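Local coordinates for protein exotoxin 3 (Staphylococcus aureus, PDB 2Z8L) that binds the sialylated glycan sialyl Lewis X through a pocket in its beta-grasp domain and belongs to the staphylococcal superantigen-like toxins, at residues I18-R22 with Y159-P163; K114-E120 with K202-R208. All blocks are in the same frame, centred on the assembly; numbering follows the deposited sequence.

Both contacts involve the beta-grasp part of the chain, but they are built differently. Contact 2 lies wholly within it, pairing segments 114-120 and 202-208 as parallel neighbours through a ladder of backbone hydrogen bonds; one face is buried against helix 141-155 and the other carries mostly polar and charged residues. Contact 1 is smaller, about half the buried area, and lies near the surface, where the N-terminal helix meets the 159-163 loop by apolar contact without a hydrogen bond across it. Their centres are about 17 Å apart, yet they touch: the C-terminal Arg208 of contact 2 packs against Lys161, Phe162 and Pro163 of contact 1.

Contact 1 (I18-R22 with Y159-P163)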
loop_
_atom_site.group_PDB
_atom_site.type_symbol
_atom_site.label_atom_id
_atom_site.label_comp_id
_atom_site.label_asym_id
_atom_site.label_seq_id
_atom_site.Cartn_x
_atom_site.Cartn_y
_atom_site.Cartn_z
ATOM N N ILE A 18 -0.793 6.796 -19.150
ATOM C CA ILE A 18 -0.668 5.386 -18.752
ATOM C C ILE A 18 0.771 4.972 -18.404
ATOM O O ILE A 18 0.997 4.198 -17.503
ATOM C CB ILE A 18 -1.212 4.449 -19.804
ATOM C CG1 ILE A 18 -1.162 3.006 -19.335
ATOM C CG2 ILE A 18 -0.401 4.534 -21.126
ATOM C CD1 ILE A 18 -2.042 2.131 -20.130
ATOM N N PHE A 19 1.763 5.511 -19.113
ATOM C CA PHE A 19 3.142 5.139 -18.807
ATOM C C PHE A 19 3.660 5.729 -17.508
ATOM O O PHE A 19 4.491 5.116 -16.834
ATOM C CB PHE A 19 4.054 5.478 -19.967
ATOM C CG PHE A 19 3.719 4.743 -21.205
ATOM C CD1 PHE A 19 3.980 3.390 -21.289
ATOM C CD2 PHE A 19 3.115 5.378 -22.282
ATOM C CE1 PHE A 19 3.705 2.688 -22.452
ATOM C CE2 PHE A 19 2.813 4.680 -23.425
ATOM C CZ PHE A 19 3.084 3.314 -23.492
ATOM N N ASP A 20 3.141 6.895 -17.122
ATOM C CA ASP A 20 3.474 7.471 -15.809
ATOM C C ASP A 20 2.851 6.642 -14.664
ATOM O O ASP A 20 3.451 6.488 -13.607
ATOM C CB ASP A 20 2.995 8.928 -15.679
ATOM C CG ASP A 20 3.586 9.834 -16.720
ATOM O OD1 ASP A 20 4.796 9.685 -17.028
ATOM O OD2 ASP A 20 2.844 10.719 -17.221
ATOM N N LEU A 21 1.654 6.140 -14.888
ATOM C CA LEU A 21 0.996 5.285 -13.914
ATOM C C LEU A 21 1.817 3.991 -13.764
ATOM O O LEU A 21 2.095 3.536 -12.664
ATOM C CB LEU A 21 -0.422 5.006 -14.404
ATOM C CG LEU A 21 -1.384 4.236 -13.552
ATOM C CD1 LEU A 21 -1.442 4.872 -12.177
ATOM C CD2 LEU A 21 -2.747 4.260 -14.273
ATOM N N ARG A 22 2.222 3.397 -14.884
ATOM C CA ARG A 22 3.042 2.199 -14.849
ATOM C C ARG A 22 4.386 2.445 -14.150
ATOM O O ARG A 22 4.854 1.629 -13.343
ATOM C CB ARG A 22 3.274 1.656 -16.270
ATOM C CG ARG A 22 4.032 0.324 -16.325
ATOM C CD ARG A 22 4.791 0.103 -17.558
ATOM N NE ARG A 22 5.792 -0.951 -17.356
ATOM C CZ ARG A 22 7.008 -0.786 -16.813
ATOM N NH1 ARG A 22 7.454 0.407 -16.405
ATOM N NH2 ARG A 22 7.809 -1.843 -16.685
ATOM N N TYR A 159 -0.842 -2.776 -17.625
ATOM C CA TYR A 159 -0.496 -1.518 -18.299
ATOM C C TYR A 159 0.217 -1.710 -19.627
ATOM O O TYR A 159 0.723 -0.748 -20.176
ATOM C CB TYR A 159 0.226 -0.518 -17.395
ATOM C CG TYR A 159 -0.540 -0.202 -16.130
ATOM C CD1 TYR A 159 -1.902 0.133 -16.171
ATOM C CD2 TYR A 159 0.086 -0.226 -14.900
ATOM C CE1 TYR A 159 -2.613 0.405 -14.960
ATOM C CE2 TYR A 159 -0.598 0.048 -13.709
ATOM C CZ TYR A 159 -1.944 0.394 -13.759
ATOM O OH TYR A 159 -2.703 0.682 -12.652
ATOM N N LYS A 160 0.186 -2.917 -20.188
ATOM C CA LYS A 160 0.620 -3.076 -21.585
ATOM C C LYS A 160 -0.550 -2.761 -22.543
ATOM O O LYS A 160 -0.367 -2.487 -23.768
ATOM C CB LYS A 160 1.171 -4.465 -21.796
ATOM C CG LYS A 160 2.515 -4.674 -21.100
ATOM C CD LYS A 160 3.306 -5.830 -21.708
ATOM C CE LYS A 160 4.437 -6.323 -20.797
ATOM N NZ LYS A 160 4.921 -7.664 -21.276
ATOM N N LYS A 161 -1.753 -2.830 -22.002
ATOM C CA LYS A 161 -2.967 -2.386 -22.629
ATOM C C LYS A 161 -3.589 -1.372 -21.693
ATOM O O LYS A 161 -3.309 -1.396 -20.498
ATOM C CB LYS A 161 -3.922 -3.568 -22.828
ATOM C CG LYS A 161 -3.450 -4.565 -23.870
ATOM C CD LYS A 161 -4.551 -5.556 -24.230
ATOM C CE LYS A 161 -4.085 -6.600 -25.267
ATOM N NZ LYS A 161 -3.540 -6.023 -26.497
ATOM N N PHE A 162 -4.451 -0.517 -22.231
ATOM C CA PHE A 162 -5.175 0.428 -21.397
ATOM C C PHE A 162 -6.091 -0.340 -20.445
ATOM O O PHE A 162 -6.776 -1.275 -20.866
ATOM C CB PHE A 162 -5.967 1.424 -22.231
ATOM C CG PHE A 162 -5.113 2.541 -22.743
ATOM C CD1 PHE A 162 -4.985 3.699 -22.011
ATOM C CD2 PHE A 162 -4.367 2.384 -23.866
ATOM C CE1 PHE A 162 -4.151 4.724 -22.457
ATOM C CE2 PHE A 162 -3.555 3.414 -24.339
ATOM C CZ PHE A 162 -3.443 4.557 -23.618
ATOM N N PRO A 163 -6.056 0.023 -19.169
ATOM C CA PRO A 163 -6.777 -0.770 -18.160
ATOM C C PRO A 163 -8.287 -0.676 -18.104
ATOM O O PRO A 163 -8.937 -1.570 -17.535
ATOM C CB PRO A 163 -6.199 -0.229 -16.843
ATOM C CG PRO A 163 -5.758 1.157 -17.162
ATOM C CD PRO A 163 -5.240 1.082 -18.543
#
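Ile18 reaches from the helix into the bend of the 159-163 loop, where its CD1 makes the closest approach, 3.7 Å from Pro163 CD. With CG1 anti to the backbone N (chi1 -176°) and the chain extended beyond it, Ile18 CD1 also lies over one face of the Phe162 ring, 4.0 Å from its centroid in a CH-pi contact, displaced toward the rim. On the other branch, Ile18 CG2 approaches the far end of the same ring, 3.9 Å from Phe162 CZ. A second apolar group forms around Tyr159. Leu21 crosses it at about a right angle, its CG 3.9 Å from Tyr159 CZ, while Arg22 contributes its backbone CA, 3.8 Å from Tyr159 CD2, and its CB and CG, which rest against Tyr159 CB before the guanidinium leads away. No hydrogen bond joins the two segments. The tyrosine hydroxyl, which passes Leu21, is instead hydrogen-bonded to the carbonyl of Leu182 and to Arg149, two partners that hold the far end of the ring. The contact thus joins the N-terminal helix 18-25 to a beta-grasp loop, between helix 141-155 and strand 167-172, with Ile153 of helix 141-155 touching both Arg22 and Tyr159.

Contact 2 (K114-E120 with K202-R208); sequences KFVIKKE and KMEANIR. Unlike the reference sequence in segment 114-120: Lys114 (reference Arg). Unlike the reference sequence in segment 202-208: Met203 (reference Ile).
Phe115 swings its ring across to the neighbouring strand, CE1 lying 3.8 Å from Ala205 CB and CD1 3.7 Å from Met203 CB. Its CG is anti to the backbone N (chi1 -172°), which brings the ring to the methyl of Ala205; the Met203 carbonyl oxygen meets the ring edge in plane, and Ile117 CG1 sits over the centre of one face. Farther along this buried side, Ile117 CG2 packs 3.9 Å from Ile207 CD1. The backbones run parallel and in register, joined by six hydrogen bonds: Val116, Lys118 and Glu120 donate to Met203, Ala205 and Ile207, while Lys114, Val116 and Lys118 accept from Met203, Ala205 and Ile207. The straightest, Lys118 N to Ala205 O, spans 2.8 Å. Charges gather at the C-terminal end. Glu120 OE2 lies over a face of the Arg208 guanidinium, 3.2 Å from NH1, a salt bridge of charge alone, with no N-H directed at the oxygen; Arg208 NH2 is paired with Asp165. Lys119 NZ makes a long salt bridge to Arg208 OXT and a hydrogen bond to Phe156 O. In the beta-grasp sheet the pair is central, between strands 124-131 and 167-172, and Leu148 and Leu152 of helix 141-155 pack on its apolar face.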
loop_
_atom_site.group_PDB
_atom_site.type_symbol
_atom_site.label_atom_id
_atom_site.label_comp_id
_atom_site.label_asym_id
_atom_site.label_seq_id
_atom_site.Cartn_x
_atom_site.Cartn_y
_atom_site.Cartn_z
ATOM N N LYS A 114 -5.494 -16.546 -1.327
ATOM C CA LYS A 114 -5.436 -16.686 -2.783
ATOM C C LYS A 114 -5.578 -15.326 -3.485
ATOM O O LYS A 114 -6.346 -14.481 -3.052
ATOM C CB LYS A 114 -6.556 -17.609 -3.226
ATOM C CG LYS A 114 -6.277 -19.057 -2.863
ATOM C CD LYS A 114 -7.237 -20.021 -3.464
ATOM C CE LYS A 114 -7.224 -21.315 -2.718
ATOM N NZ LYS A 114 -8.104 -22.386 -3.310
ATOM N N PHE A 115 -4.832 -15.136 -4.579
ATOM C CA PHE A 115 -4.947 -13.984 -5.446
ATOM C C PHE A 115 -5.397 -14.525 -6.801
ATOM O O PHE A 115 -4.599 -15.186 -7.452
ATOM C CB PHE A 115 -3.575 -13.292 -5.573
ATOM C CG PHE A 115 -3.577 -11.999 -6.279
ATOM C CD1 PHE A 115 -4.725 -11.240 -6.482
ATOM C CD2 PHE A 115 -2.382 -11.469 -6.685
ATOM C CE1 PHE A 115 -4.667 -9.992 -7.105
ATOM C CE2 PHE A 115 -2.339 -10.260 -7.334
ATOM C CZ PHE A 115 -3.462 -9.526 -7.526
ATOM N N VAL A 116 -6.667 -14.321 -7.126
ATOM C CA VAL A 116 -7.285 -14.940 -8.345
ATOM C C VAL A 116 -7.235 -13.858 -9.420
ATOM O O VAL A 116 -7.893 -12.827 -9.302
ATOM C CB VAL A 116 -8.729 -15.398 -8.099
ATOM C CG1 VAL A 116 -9.304 -16.046 -9.296
ATOM C CG2 VAL A 116 -8.808 -16.435 -6.947
ATOM N N ILE A 117 -6.425 -14.083 -10.441
ATOM C CA ILE A 117 -6.171 -13.123 -11.462
ATOM C C ILE A 117 -6.844 -13.590 -12.750
ATOM O O ILE A 117 -6.453 -14.620 -13.308
ATOM C CB ILE A 117 -4.698 -12.985 -11.672
ATOM C CG1 ILE A 117 -4.026 -12.550 -10.355
ATOM C CG2 ILE A 117 -4.384 -11.987 -12.809
ATOM C CD1 ILE A 117 -2.601 -12.894 -10.294
ATOM N N LYS A 118 -7.811 -12.814 -13.196
ATOM C CA LYS A 118 -8.550 -13.140 -14.428
ATOM C C LYS A 118 -8.000 -12.246 -15.499
ATOM O O LYS A 118 -8.282 -11.044 -15.465
ATOM C CB LYS A 118 -10.037 -12.914 -14.236
ATOM C CG LYS A 118 -10.631 -13.947 -13.284
ATOM C CD LYS A 118 -12.125 -14.037 -13.361
ATOM C CE LYS A 118 -12.644 -15.327 -12.670
ATOM N NZ LYS A 118 -13.969 -15.819 -13.238
ATOM N N LYS A 119 -7.233 -12.840 -16.425
ATOM C CA LYS A 119 -6.493 -12.092 -17.443
ATOM C C LYS A 119 -7.154 -12.271 -18.796
ATOM O O LYS A 119 -7.293 -13.403 -19.249
ATOM C CB LYS A 119 -5.047 -12.571 -17.490
ATOM C CG LYS A 119 -4.141 -11.706 -18.418
ATOM C CD LYS A 119 -2.729 -12.194 -18.473
ATOM C CE LYS A 119 -1.946 -11.427 -19.511
ATOM N NZ LYS A 119 -2.427 -10.027 -19.658
ATOM N N GLU A 120 -7.503 -11.170 -19.452
ATOM C CA GLU A 120 -8.033 -11.251 -20.817
ATOM C C GLU A 120 -6.988 -11.841 -21.755
ATOM O O GLU A 120 -5.819 -11.450 -21.734
ATOM C CB GLU A 120 -8.505 -9.890 -21.309
ATOM C CG GLU A 120 -9.745 -9.383 -20.600
ATOM C CD GLU A 120 -10.357 -8.104 -21.234
ATOM O OE1 GLU A 120 -9.982 -7.708 -22.375
ATOM O OE2 GLU A 120 -11.240 -7.494 -20.559
ATOM N N LYS A 202 -9.298 -13.414 0.488
ATOM C CA LYS A 202 -8.947 -13.638 -0.891
ATOM C C LYS A 202 -8.818 -12.288 -1.597
ATOM O O LYS A 202 -9.290 -11.264 -1.107
ATOM C CB LYS A 202 -10.020 -14.483 -1.538
ATOM C CG LYS A 202 -10.035 -14.480 -3.005
ATOM C CD LYS A 202 -11.083 -15.394 -3.558
ATOM C CE LYS A 202 -12.485 -15.073 -3.063
ATOM N NZ LYS A 202 -13.487 -15.732 -3.992
ATOM N N MET A 203 -8.081 -12.240 -2.703
ATOM C CA MET A 203 -7.969 -11.041 -3.491
ATOM C C MET A 203 -8.234 -11.444 -4.924
ATOM O O MET A 203 -7.975 -12.599 -5.313
ATOM C CB MET A 203 -6.590 -10.455 -3.326
ATOM C CG MET A 203 -6.362 -10.206 -1.858
ATOM S SD MET A 203 -4.829 -9.505 -1.480
ATOM C CE MET A 203 -3.786 -10.729 -2.140
ATOM N N GLU A 204 -8.859 -10.526 -5.652
ATOM C CA GLU A 204 -9.231 -10.781 -7.049
ATOM C C GLU A 204 -8.724 -9.653 -7.906
ATOM O O GLU A 204 -8.596 -8.531 -7.432
ATOM C CB GLU A 204 -10.734 -10.893 -7.143
ATOM C CG GLU A 204 -11.358 -11.832 -6.174
ATOM C CD GLU A 204 -12.864 -11.827 -6.251
ATOM O OE1 GLU A 204 -13.477 -10.816 -6.718
ATOM O OE2 GLU A 204 -13.457 -12.857 -5.825
ATOM N N ALA A 205 -8.314 -9.941 -9.127
ATOM C CA ALA A 205 -7.952 -8.901 -10.071
ATOM C C ALA A 205 -8.503 -9.322 -11.412
ATOM O O ALA A 205 -8.502 -10.506 -11.755
ATOM C CB ALA A 205 -6.510 -8.745 -10.190
ATOM N N ASN A 206 -9.079 -8.358 -12.113
ATOM C CA ASN A 206 -9.527 -8.562 -13.505
ATOM C C ASN A 206 -8.654 -7.618 -14.342
ATOM O O ASN A 206 -8.631 -6.400 -14.045
ATOM C CB ASN A 206 -11.045 -8.289 -13.633
ATOM C CG ASN A 206 -11.922 -9.365 -12.927
ATOM O OD1 ASN A 206 -11.930 -9.519 -11.695
ATOM N ND2 ASN A 206 -12.670 -10.120 -13.727
ATOM N N ILE A 207 -7.818 -8.168 -15.235
ATOM C CA ILE A 207 -6.766 -7.442 -15.975
ATOM C C ILE A 207 -7.057 -7.560 -17.488
ATOM O O ILE A 207 -7.365 -8.664 -17.980
ATOM C CB ILE A 207 -5.363 -8.150 -15.923
ATOM C CG1 ILE A 207 -4.753 -8.328 -14.575
ATOM C CG2 ILE A 207 -4.312 -7.428 -16.874
ATOM C CD1 ILE A 207 -3.351 -8.828 -14.754
ATOM N N ARG A 208 -6.896 -6.456 -18.228
ATOM C CA ARG A 208 -7.129 -6.446 -19.690
ATOM C C ARG A 208 -5.993 -7.157 -20.423
ATOM O O ARG A 208 -6.066 -7.471 -21.625
ATOM C CB ARG A 208 -7.277 -5.005 -20.213
ATOM C CG ARG A 208 -8.563 -4.288 -19.816
ATOM C CD ARG A 208 -9.592 -4.355 -20.933
ATOM N NE ARG A 208 -10.890 -3.749 -20.591
ATOM C CZ ARG A 208 -12.042 -4.016 -21.223
ATOM N NH1 ARG A 208 -12.096 -4.900 -22.227
ATOM N NH2 ARG A 208 -13.164 -3.407 -20.841
ATOM O OXT ARG A 208 -4.952 -7.466 -19.830
#